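Local coordinates for protein haloacid dehalogenase (Pseudomonas aeruginosa, PDB 3UMC) that probably hydrolyses the carbon-halogen bond of L-2-haloacids, as a member of the haloacid dehalogenase-like hydrolase superfamily, at residues 72-85 with 165-177. Sequence-based numbering, arbitrary orientation.
Sequences MDRVRNGQAPWQHL and CADLFGHYKPDPQ
The HAD-fold loop around Lys-173 docks through Tyr-172 onto Met-72, Val-75 and Arg-76 of helix 69-76 and onto the turn leading into helix 85-99. The phenol ring of Tyr-172 is sandwiched. On one face lies selenomethionine Met-72, its SE 4.2 Å from the ring centroid in a Met-aromatic contact and its CG making a CH-pi contact. Trp-82 covers the opposite face in an offset stack, the planes 19° apart and CH2 3.4 Å from Tyr-172 CZ. Val-75 CG1 meets the ring edge. At the far end, Tyr-172 OH donates to Gln-83 O (2.7 Å) in the carbonyl plane, on a lone pair. Gly-170 CA lies over one face of the Trp-82 six-membered ring, 4.0 Å from the centroid.

Beside this sandwich, Arg-76 reaches across with CG anti to its own N (chi1 175°) and a bend at chi3 that turns the guanidinium to the loop. NH1 donates to Tyr-172 O (2.9 Å) from above the carbonyl plane, and its salt bridge to Asp-175 OD1, also 2.9 Å, includes a weak hydrogen bond; NH2 bonds Lys-173 O at 3.2 Å. Pro-174 CD, after a cis peptide bond, sits over one guanidinium face. Asp-73 OD1 takes a weak bond from NE, while Asp-175 OD2 accepts a hydrogen bond from His-171 ND1. Lys-173 NZ forms salt bridges with Asp-28 and Asp-202.

Two carboxylates and two backbone carbonyls meet the guanidinium, which probably favours its charged form, while contacts on both faces and the hydrogen bond from OH to Gln-83 O hold the ring beside Lys-173.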
HETATM    1  N   MSE A  72      21.060  -6.417  11.297  1.00 54.28           N
HETATM    2  CA  MSE A  72      19.735  -5.831  11.568  1.00 53.90           C
HETATM    3  C   MSE A  72      19.597  -5.144  12.943  1.00 53.38           C
HETATM    4  O   MSE A  72      19.113  -4.008  13.036  1.00 52.77           O
HETATM    5  CB  MSE A  72      18.632  -6.868  11.426  1.00 53.78           C
HETATM    6  CG  MSE A  72      17.312  -6.220  11.191  1.00 54.29           C
HETATM    7 SE   MSE A  72      15.842  -7.388  10.793  1.00 58.00          SE
HETATM    8  CE  MSE A  72      15.722  -7.991  12.646  1.00 59.64           C
ATOM      9  N   ASP A  73      19.978  -5.855  14.004  1.00 52.97           N
ATOM     10  CA  ASP A  73      20.194  -5.259  15.325  1.00 52.71           C
ATOM     11  C   ASP A  73      21.209  -4.124  15.320  1.00 51.77           C
ATOM     12  O   ASP A  73      21.106  -3.177  16.092  1.00 51.16           O
ATOM     13  CB  ASP A  73      20.693  -6.317  16.304  1.00 53.21           C
ATOM     14  CG  ASP A  73      19.603  -7.223  16.791  1.00 55.22           C
ATOM     15  OD1 ASP A  73      18.444  -7.112  16.324  1.00 57.20           O
ATOM     16  OD2 ASP A  73      19.922  -8.063  17.666  1.00 61.41           O
ATOM     17  N   ARG A  74      22.218  -4.237  14.476  1.00 51.62           N
ATOM     18  CA  ARG A  74      23.149  -3.126  14.276  1.00 51.81           C
ATOM     19  C   ARG A  74      22.345  -1.889  13.868  1.00 50.61           C
ATOM     20  O   ARG A  74      22.474  -0.833  14.495  1.00 51.05           O
ATOM     21  CB  ARG A  74      24.219  -3.495  13.227  1.00 52.75           C
ATOM     22  CG  ARG A  74      25.658  -2.915  13.464  1.00 55.48           C
ATOM     23  CD  ARG A  74      26.790  -3.978  13.445  1.00 57.86           C
ATOM     24  NE  ARG A  74      26.678  -4.970  12.363  1.00 59.75           N
ATOM     25  CZ  ARG A  74      27.323  -6.146  12.330  1.00 61.67           C
ATOM     26  NH1 ARG A  74      27.144  -6.971  11.297  1.00 61.01           N
ATOM     27  NH2 ARG A  74      28.141  -6.519  13.328  1.00 62.03           N
ATOM     28  N   VAL A  75      21.466  -2.040  12.865  1.00 48.90           N
ATOM     29  CA  VAL A  75      20.619  -0.930  12.384  1.00 46.99           C
ATOM     30  C   VAL A  75      19.716  -0.421  13.491  1.00 46.35           C
ATOM     31  O   VAL A  75      19.635   0.781  13.727  1.00 45.86           O
ATOM     32  CB  VAL A  75      19.789  -1.347  11.115  1.00 46.80           C
ATOM     33  CG1 VAL A  75      18.641  -0.378  10.822  1.00 45.03           C
ATOM     34  CG2 VAL A  75      20.706  -1.474   9.915  1.00 45.07           C
ATOM     35  N   ARG A  76      19.053  -1.357  14.162  1.00 45.94           N
ATOM     36  CA  ARG A  76      18.112  -1.074  15.242  1.00 45.99           C
ATOM     37  C   ARG A  76      18.732  -0.237  16.339  1.00 47.75           C
ATOM     38  O   ARG A  76      18.135   0.714  16.819  1.00 47.04           O
ATOM     39  CB  ARG A  76      17.630  -2.408  15.856  1.00 45.65           C
ATOM     40  CG  ARG A  76      16.715  -2.318  17.119  1.00 42.09           C
ATOM     41  CD  ARG A  76      16.332  -3.709  17.699  1.00 38.14           C
ATOM     42  NE  ARG A  76      16.183  -4.712  16.646  1.00 36.10           N
ATOM     43  CZ  ARG A  76      15.153  -4.805  15.815  1.00 33.20           C
ATOM     44  NH1 ARG A  76      14.121  -3.982  15.911  1.00 35.12           N
ATOM     45  NH2 ARG A  76      15.151  -5.748  14.896  1.00 34.74           N
ATOM     46  N   ASN A  77      19.937  -0.627  16.750  1.00 50.53           N
ATOM     47  CA  ASN A  77      20.599  -0.005  17.895  1.00 52.54           C
ATOM     48  C   ASN A  77      21.328   1.288  17.507  1.00 53.45           C
ATOM     49  O   ASN A  77      21.886   1.953  18.366  1.00 54.51           O
ATOM     50  CB  ASN A  77      21.499  -1.038  18.600  1.00 52.75           C
ATOM     51  CG  ASN A  77      20.663  -2.086  19.381  1.00 53.72           C
ATOM     52  OD1 ASN A  77      19.819  -1.711  20.191  1.00 54.59           O
ATOM     53  ND2 ASN A  77      20.887  -3.382  19.123  1.00 51.56           N
ATOM     54  N   GLY A  78      21.260   1.656  16.226  1.00 54.40           N
ATOM     55  CA  GLY A  78      21.854   2.898  15.724  1.00 55.44           C
ATOM     56  C   GLY A  78      23.341   2.770  15.436  1.00 56.15           C
ATOM     57  O   GLY A  78      23.961   3.692  14.891  1.00 56.58           O
ATOM     58  N   GLN A  79      23.905   1.623  15.805  1.00 56.61           N
ATOM     59  CA  GLN A  79      25.289   1.288  15.516  1.00 57.48           C
ATOM     60  C   GLN A  79      25.665   1.655  14.077  1.00 57.00           C
ATOM     61  O   GLN A  79      26.729   2.226  13.830  1.00 57.42           O
ATOM     62  CB  GLN A  79      25.502  -0.224  15.719  1.00 58.19           C
ATOM     63  CG  GLN A  79      26.912  -0.641  16.181  1.00 60.28           C
ATOM     64  CD  GLN A  79      27.224  -0.204  17.617  1.00 62.97           C
ATOM     65  OE1 GLN A  79      28.361   0.197  17.925  1.00 62.25           O
ATOM     66  NE2 GLN A  79      26.208  -0.267  18.499  1.00 64.27           N
ATOM     67  N   ALA A  80      24.781   1.306  13.139  1.00 56.15           N
ATOM     68  CA  ALA A  80      24.993   1.530  11.712  1.00 55.21           C
ATOM     69  C   ALA A  80      23.782   2.249  11.134  1.00 53.95           C
ATOM     70  O   ALA A  80      22.714   2.218  11.734  1.00 54.19           O
ATOM     71  CB  ALA A  80      25.208   0.205  10.996  1.00 55.08           C
ATOM     72  N   PRO A  81      23.939   2.882   9.954  1.00 52.25           N
ATOM     73  CA  PRO A  81      22.814   3.643   9.380  1.00 50.50           C
ATOM     74  C   PRO A  81      21.785   2.727   8.697  1.00 48.22           C
ATOM     75  O   PRO A  81      22.083   1.553   8.445  1.00 47.96           O
ATOM     76  CB  PRO A  81      23.496   4.549   8.343  1.00 50.42           C
ATOM     77  CG  PRO A  81      24.660   3.741   7.875  1.00 52.20           C
ATOM     78  CD  PRO A  81      25.075   2.797   9.018  1.00 52.32           C
ATOM     79  N   TRP A  82      20.614   3.302   8.375  1.00 45.14           N
ATOM     80  CA  TRP A  82      19.494   2.580   7.790  1.00 41.66           C
ATOM     81  C   TRP A  82      19.901   1.902   6.481  1.00 40.30           C
ATOM     82  O   TRP A  82      20.447   2.533   5.578  1.00 40.51           O
ATOM     83  CB  TRP A  82      18.260   3.508   7.531  1.00 41.03           C
ATOM     84  CG  TRP A  82      17.152   2.729   6.835  1.00 35.55           C
ATOM     85  CD1 TRP A  82      16.872   2.717   5.502  1.00 33.60           C
ATOM     86  CD2 TRP A  82      16.272   1.769   7.445  1.00 28.01           C
ATOM     87  NE1 TRP A  82      15.836   1.822   5.241  1.00 33.97           N
ATOM     88  CE2 TRP A  82      15.455   1.232   6.420  1.00 28.04           C
ATOM     89  CE3 TRP A  82      16.114   1.299   8.744  1.00 26.18           C
ATOM     90  CZ2 TRP A  82      14.493   0.258   6.656  1.00 24.98           C
ATOM     91  CZ3 TRP A  82      15.118   0.325   8.987  1.00 29.36           C
ATOM     92  CH2 TRP A  82      14.324  -0.181   7.931  1.00 24.05           C
ATOM     93  N   GLN A  83      19.642   0.607   6.396  1.00 37.58           N
ATOM     94  CA  GLN A  83      19.615  -0.106   5.123  1.00 36.55           C
ATOM     95  C   GLN A  83      18.325  -0.924   5.098  1.00 34.83           C
ATOM     96  O   GLN A  83      17.865  -1.409   6.134  1.00 33.21           O
ATOM     97  CB  GLN A  83      20.831  -1.028   4.967  1.00 36.18           C
ATOM     98  CG  GLN A  83      22.152  -0.278   4.685  1.00 40.72           C
ATOM     99  CD  GLN A  83      23.337  -1.228   4.366  1.00 44.37           C
ATOM    100  OE1 GLN A  83      23.919  -1.833   5.274  1.00 46.96           O
ATOM    101  NE2 GLN A  83      23.675  -1.365   3.070  1.00 44.98           N
ATOM    102  N   HIS A  84      17.734  -1.052   3.929  1.00 33.23           N
ATOM    103  CA  HIS A  84      16.531  -1.840   3.836  1.00 32.34           C
ATOM    104  C   HIS A  84      16.880  -3.310   3.599  1.00 31.42           C
ATOM    105  O   HIS A  84      18.058  -3.643   3.345  1.00 30.65           O
ATOM    106  CB  HIS A  84      15.508  -1.259   2.833  1.00 32.25           C
ATOM    107  CG  HIS A  84      15.975  -1.141   1.419  1.00 32.76           C
ATOM    108  ND1 HIS A  84      16.643  -2.148   0.763  1.00 33.22           N
ATOM    109  CD2 HIS A  84      15.799  -0.145   0.509  1.00 34.57           C
ATOM    110  CE1 HIS A  84      16.895  -1.763  -0.479  1.00 38.78           C
ATOM    111  NE2 HIS A  84      16.390  -0.552  -0.658  1.00 36.52           N
ATOM    112  N   LEU A  85      15.864  -4.183   3.668  1.00 29.29           N
ATOM    113  CA  LEU A  85      16.116  -5.620   3.709  1.00 27.77           C
ATOM    114  C   LEU A  85      16.800  -6.142   2.457  1.00 28.44           C
ATOM    115  O   LEU A  85      17.656  -7.021   2.576  1.00 27.58           O
ATOM    116  CB  LEU A  85      14.843  -6.407   4.008  1.00 26.63           C
ATOM    117  CG  LEU A  85      15.014  -7.899   4.289  1.00 25.30           C
ATOM    118  CD1 LEU A  85      15.735  -8.072   5.604  1.00 21.93           C
ATOM    119  CD2 LEU A  85      13.649  -8.712   4.302  1.00 24.69           C
ATOM    120  N   CYS A 165       5.507  -1.545   5.260  1.00 14.11           N
ATOM    121  CA  CYS A 165       6.778  -2.188   5.488  1.00 15.11           C
ATOM    122  C   CYS A 165       7.717  -1.278   6.295  1.00 15.86           C
ATOM    123  O   CYS A 165       7.479  -0.114   6.449  1.00 16.34           O
ATOM    124  CB  CYS A 165       7.425  -2.467   4.151  1.00 16.08           C
ATOM    125  SG  CYS A 165       6.386  -3.585   3.115  1.00 22.94           S
ATOM    126  N   ALA A 166       8.800  -1.866   6.736  1.00 16.18           N
ATOM    127  CA  ALA A 166       9.730  -1.300   7.641  1.00 17.87           C
ATOM    128  C   ALA A 166      10.302  -0.019   7.106  1.00 18.67           C
ATOM    129  O   ALA A 166      10.533   0.923   7.882  1.00 17.53           O
ATOM    130  CB  ALA A 166      10.839  -2.302   7.918  1.00 17.32           C
ATOM    131  N   ASP A 167      10.529  -0.004   5.790  1.00 19.15           N
ATOM    132  CA  ASP A 167      11.060   1.189   5.163  1.00 18.85           C
ATOM    133  C   ASP A 167      10.082   2.349   5.089  1.00 19.06           C
ATOM    134  O   ASP A 167      10.504   3.380   4.724  1.00 18.68           O
ATOM    135  CB  ASP A 167      11.721   0.911   3.807  1.00 19.34           C
ATOM    136  CG  ASP A 167      10.745   0.496   2.687  1.00 20.19           C
ATOM    137  OD1 ASP A 167       9.645  -0.064   2.937  1.00 22.11           O
ATOM    138  OD2 ASP A 167      11.091   0.783   1.520  1.00 21.80           O
ATOM    139  N   LEU A 168       8.792   2.208   5.427  1.00 19.87           N
ATOM    140  CA  LEU A 168       7.934   3.371   5.546  1.00 19.96           C
ATOM    141  C   LEU A 168       8.298   4.098   6.850  1.00 19.92           C
ATOM    142  O   LEU A 168       8.089   5.282   6.991  1.00 20.78           O
ATOM    143  CB  LEU A 168       6.429   3.027   5.620  1.00 19.59           C
ATOM    144  CG  LEU A 168       5.691   2.302   4.526  1.00 20.68           C
ATOM    145  CD1 LEU A 168       4.145   2.389   4.741  1.00 16.43           C
ATOM    146  CD2 LEU A 168       6.120   2.810   3.172  1.00 18.36           C
ATOM    147  N   PHE A 169       8.798   3.356   7.824  1.00 20.15           N
ATOM    148  CA  PHE A 169       8.922   3.847   9.186  1.00 19.51           C
ATOM    149  C   PHE A 169      10.367   4.015   9.598  1.00 19.58           C
ATOM    150  O   PHE A 169      10.645   4.624  10.597  1.00 21.20           O
ATOM    151  CB  PHE A 169       8.252   2.857  10.128  1.00 19.59           C
ATOM    152  CG  PHE A 169       6.858   2.474   9.713  1.00 16.96           C
ATOM    153  CD1 PHE A 169       5.838   3.391   9.735  1.00 12.97           C
ATOM    154  CD2 PHE A 169       6.573   1.190   9.305  1.00 13.82           C
ATOM    155  CE1 PHE A 169       4.581   3.046   9.333  1.00 15.41           C
ATOM    156  CE2 PHE A 169       5.258   0.816   8.978  1.00 16.26           C
ATOM    157  CZ  PHE A 169       4.281   1.747   8.957  1.00 13.47           C
ATOM    158  N   GLY A 170      11.298   3.446   8.864  1.00 20.51           N
ATOM    159  CA  GLY A 170      12.704   3.477   9.250  1.00 20.36           C
ATOM    160  C   GLY A 170      13.016   2.659  10.473  1.00 21.17           C
ATOM    161  O   GLY A 170      13.990   2.975  11.185  1.00 21.68           O
ATOM    162  N   HIS A 171      12.199   1.608  10.734  1.00 20.61           N
ATOM    163  CA  HIS A 171      12.407   0.699  11.858  1.00 20.07           C
ATOM    164  C   HIS A 171      12.096  -0.742  11.430  1.00 20.45           C
ATOM    165  O   HIS A 171      11.220  -0.964  10.575  1.00 20.35           O
ATOM    166  CB  HIS A 171      11.494   1.099  13.001  1.00 19.82           C
ATOM    167  CG  HIS A 171      11.966   2.289  13.781  1.00 21.78           C
ATOM    168  ND1 HIS A 171      12.805   2.179  14.878  1.00 20.93           N
ATOM    169  CD2 HIS A 171      11.675   3.610  13.660  1.00 22.51           C
ATOM    170  CE1 HIS A 171      13.012   3.381  15.389  1.00 21.84           C
ATOM    171  NE2 HIS A 171      12.325   4.260  14.683  1.00 22.08           N
ATOM    172  N   TYR A 172      12.806  -1.716  12.005  1.00 20.51           N
ATOM    173  CA  TYR A 172      12.487  -3.130  11.850  1.00 20.18           C
ATOM    174  C   TYR A 172      11.708  -3.585  13.063  1.00 19.67           C
ATOM    175  O   TYR A 172      11.944  -3.108  14.183  1.00 20.75           O
ATOM    176  CB  TYR A 172      13.742  -4.001  11.713  1.00 20.44           C
ATOM    177  CG  TYR A 172      14.406  -3.805  10.377  1.00 23.84           C
ATOM    178  CD1 TYR A 172      13.791  -4.283   9.231  1.00 18.49           C
ATOM    179  CD2 TYR A 172      15.598  -3.068  10.238  1.00 21.68           C
ATOM    180  CE1 TYR A 172      14.336  -4.109   8.031  1.00 19.40           C
ATOM    181  CE2 TYR A 172      16.149  -2.878   8.978  1.00 22.16           C
ATOM    182  CZ  TYR A 172      15.508  -3.410   7.895  1.00 19.17           C
ATOM    183  OH  TYR A 172      15.952  -3.288   6.623  1.00 18.10           O
ATOM    184  N   LYS A 173      10.788  -4.523  12.843  1.00 17.72           N
ATOM    185  CA  LYS A 173      10.013  -5.111  13.926  1.00 16.56           C
ATOM    186  C   LYS A 173      11.041  -5.779  14.828  1.00 16.66           C
ATOM    187  O   LYS A 173      12.075  -6.210  14.339  1.00 14.38           O
ATOM    188  CB  LYS A 173       9.052  -6.163  13.396  1.00 15.86           C
ATOM    189  CG  LYS A 173       7.976  -5.635  12.475  1.00 16.74           C
ATOM    190  CD  LYS A 173       6.830  -6.656  12.183  1.00 17.34           C
ATOM    191  CE  LYS A 173       7.297  -7.788  11.316  1.00 16.90           C
ATOM    192  NZ  LYS A 173       6.217  -8.776  11.035  1.00 16.50           N
ATOM    193  N   PRO A 174      10.774  -5.878  16.126  1.00 16.21           N
ATOM    194  CA  PRO A 174       9.643  -5.432  16.829  1.00 17.52           C
ATOM    195  C   PRO A 174       9.765  -3.970  17.402  1.00 18.01           C
ATOM    196  O   PRO A 174       9.128  -3.683  18.384  1.00 18.54           O
ATOM    197  CB  PRO A 174       9.566  -6.446  17.969  1.00 17.66           C
ATOM    198  CG  PRO A 174      11.085  -6.551  18.386  1.00 17.71           C
ATOM    199  CD  PRO A 174      11.724  -6.596  17.015  1.00 18.65           C
ATOM    200  N   ASP A 175      10.498  -3.049  16.774  1.00 18.76           N
ATOM    201  CA  ASP A 175      10.447  -1.662  17.250  1.00 18.86           C
ATOM    202  C   ASP A 175       8.992  -1.265  17.216  1.00 19.34           C
ATOM    203  O   ASP A 175       8.248  -1.607  16.256  1.00 20.42           O
ATOM    204  CB  ASP A 175      11.237  -0.717  16.362  1.00 19.15           C
ATOM    205  CG  ASP A 175      12.724  -0.943  16.451  1.00 20.15           C
ATOM    206  OD1 ASP A 175      13.112  -1.717  17.365  1.00 22.97           O
ATOM    207  OD2 ASP A 175      13.502  -0.390  15.589  1.00 25.86           O
ATOM    208  N   PRO A 176       8.555  -0.570  18.243  1.00 18.44           N
ATOM    209  CA  PRO A 176       7.189  -0.194  18.362  1.00 17.12           C
ATOM    210  C   PRO A 176       6.702   0.759  17.267  1.00 17.33           C
ATOM    211  O   PRO A 176       5.496   0.837  17.012  1.00 16.55           O
ATOM    212  CB  PRO A 176       7.108   0.465  19.722  1.00 18.17           C
ATOM    213  CG  PRO A 176       8.459   0.631  20.185  1.00 20.26           C
ATOM    214  CD  PRO A 176       9.370  -0.221  19.414  1.00 19.13           C
ATOM    215  N   GLN A 177       7.617   1.494  16.656  1.00 16.24           N
ATOM    216  CA  GLN A 177       7.291   2.408  15.596  1.00 16.76           C
ATOM    217  C   GLN A 177       6.580   1.733  14.406  1.00 15.80           C
ATOM    218  O   GLN A 177       5.790   2.381  13.707  1.00 17.31           O
ATOM    219  CB  GLN A 177       8.561   3.126  15.145  1.00 15.98           C
ATOM    220  CG  GLN A 177       9.045   4.187  16.187  1.00 18.76           C
ATOM    221  CD  GLN A 177      10.012   3.623  17.230  1.00 21.64           C
ATOM    222  OE1 GLN A 177      10.152   2.397  17.371  1.00 18.69           O
ATOM    223  NE2 GLN A 177      10.783   4.533  17.909  1.00 21.63           N
TER